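Similar to yteR (Bacilus subtilis) (Clostridium acetobutylicum, PDB 4WU0) probably hydrolyses unsaturated rhamnogalacturonan fragments derived from pectin, as a glycoside hydrolase of family GH105 related to YteR. Local coordinates at residues 228-231 and 232-236. Sequence-based numbering, arbitrary orientation.
Sequences KILN and NCVTA
Ile-229 and Cys-233, one helical turn apart, meet on the buried face of helix 223-240, where CG2 of Ile-229 lies 4.2 Å from SG of Cys-233. SG of Cys-233, anti to its carbonyl carbon (chi1 -74°), is swung back toward the preceding turn, 3.4 Å from O of Ile-229. Tyr-205 of helix 199-215 touches both side chains, while Leu-209 meets Ile-229 and Val-206 meets Cys-233, covering part of this face. Next to it, CD1 of Leu-230 reaches CG2 of Val-234 at 4.2 Å, and Val-234 also packs on Leu-283. The backbone beneath is regular alpha-helix: four successive i to i+4 bonds join the turns, from N of Cys-233 to O of Ile-229 at 2.9 Å, for example, or from N of Thr-235 to O of Asn-231, nearly straight at 173°. In the (alpha/alpha)6 barrel expected of this six-hairpin family, helix 223-240 packs against helix 199-215, the helix before it in the chain. ND2 of partly exposed Asn-231 donates to O of Ile-227 within the helix and to O of Tyr-282, the latter tying the helix to a loop. The other side faces solvent: Lys-228, Asn-232 and Thr-235 are exposed, and the extended chain of Lys-228 crosses Asn-232 obliquely, its CG 3.8 Å from ND2 of Asn-232. OG1 of Thr-235 sits 3.1 Å from O of Asn-231.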
loop_
_atom_site.group_PDB
_atom_site.type_symbol
_atom_site.label_atom_id
_atom_site.label_comp_id
_atom_site.label_asym_id
_atom_site.label_seq_id
_atom_site.Cartn_x
_atom_site.Cartn_y
_atom_site.Cartn_z
ATOM N N LYS A 228 -13.599 -11.151 6.320
ATOM C CA LYS A 228 -13.103 -11.982 7.409
ATOM C C LYS A 228 -11.577 -11.917 7.509
ATOM O O LYS A 228 -11.026 -11.792 8.605
ATOM C CB LYS A 228 -13.581 -13.435 7.241
ATOM C CG LYS A 228 -13.056 -14.364 8.307
ATOM C CD LYS A 228 -13.515 -15.792 8.031
ATOM C CE LYS A 228 -13.317 -16.700 9.223
ATOM N NZ LYS A 228 -13.767 -18.095 8.893
ATOM N N ILE A 229 -10.890 -12.020 6.373
ATOM C CA ILE A 229 -9.440 -11.922 6.361
ATOM C C ILE A 229 -9.001 -10.582 6.941
ATOM O O ILE A 229 -8.073 -10.514 7.734
ATOM C CB ILE A 229 -8.884 -12.073 4.909
ATOM C CG1 ILE A 229 -9.111 -13.501 4.414
ATOM C CG2 ILE A 229 -7.396 -11.696 4.824
ATOM C CD1 ILE A 229 -8.814 -13.694 2.938
ATOM N N LEU A 230 -9.674 -9.501 6.553
ATOM C CA LEU A 230 -9.328 -8.194 7.103
ATOM C C LEU A 230 -9.511 -8.149 8.628
ATOM O O LEU A 230 -8.645 -7.640 9.367
ATOM C CB LEU A 230 -10.144 -7.090 6.425
ATOM C CG LEU A 230 -9.914 -5.674 6.967
ATOM C CD1 LEU A 230 -8.479 -5.223 6.829
ATOM C CD2 LEU A 230 -10.817 -4.679 6.245
ATOM N N ASN A 231 -10.631 -8.675 9.111
ATOM C CA ASN A 231 -10.847 -8.726 10.549
ATOM C C ASN A 231 -9.752 -9.521 11.230
ATOM O O ASN A 231 -9.264 -9.119 12.287
ATOM C CB ASN A 231 -12.209 -9.310 10.887
ATOM C CG ASN A 231 -13.295 -8.278 10.842
ATOM O OD1 ASN A 231 -13.606 -7.645 11.842
ATOM N ND2 ASN A 231 -13.870 -8.087 9.675
ATOM N N ASN A 232 -9.408 -10.666 10.663
ATOM C CA ASN A 232 -8.361 -11.499 11.253
ATOM C C ASN A 232 -7.010 -10.793 11.291
ATOM O O ASN A 232 -6.254 -10.938 12.267
ATOM C CB ASN A 232 -8.243 -12.830 10.494
ATOM C CG ASN A 232 -9.434 -13.728 10.699
ATOM O OD1 ASN A 232 -10.201 -13.566 11.644
ATOM N ND2 ASN A 232 -9.589 -14.693 9.815
ATOM N N CYS A 233 -6.705 -10.041 10.237
ATOM C CA CYS A 233 -5.450 -9.297 10.183
ATOM C C CYS A 233 -5.438 -8.212 11.253
ATOM O O CYS A 233 -4.418 -7.982 11.890
ATOM C CB CYS A 233 -5.244 -8.654 8.808
ATOM S SG CYS A 233 -4.773 -9.836 7.489
ATOM N N VAL A 234 -6.571 -7.541 11.436
ATOM C CA VAL A 234 -6.671 -6.476 12.416
ATOM C C VAL A 234 -6.524 -7.050 13.810
ATOM O O VAL A 234 -5.799 -6.483 14.637
ATOM C CB VAL A 234 -8.002 -5.697 12.250
ATOM C CG1 VAL A 234 -8.319 -4.840 13.498
ATOM C CG2 VAL A 234 -7.944 -4.855 10.992
ATOM N N THR A 235 -7.207 -8.159 14.100
ATOM C CA THR A 235 -7.020 -8.845 15.377
ATOM C C THR A 235 -5.542 -9.139 15.639
ATOM O O THR A 235 -5.012 -8.898 16.739
ATOM C CB THR A 235 -7.845 -10.139 15.427
ATOM O OG1 THR A 235 -9.229 -9.790 15.333
ATOM C CG2 THR A 235 -7.588 -10.930 16.694
ATOM N N ALA A 236 -4.870 -9.651 14.622
ATOM C CA ALA A 236 -3.469 -10.033 14.771
ATOM C C ALA A 236 -2.585 -8.801 14.975
ATOM O O ALA A 236 -1.645 -8.821 15.770
ATOM C CB ALA A 236 -3.009 -10.821 13.560
#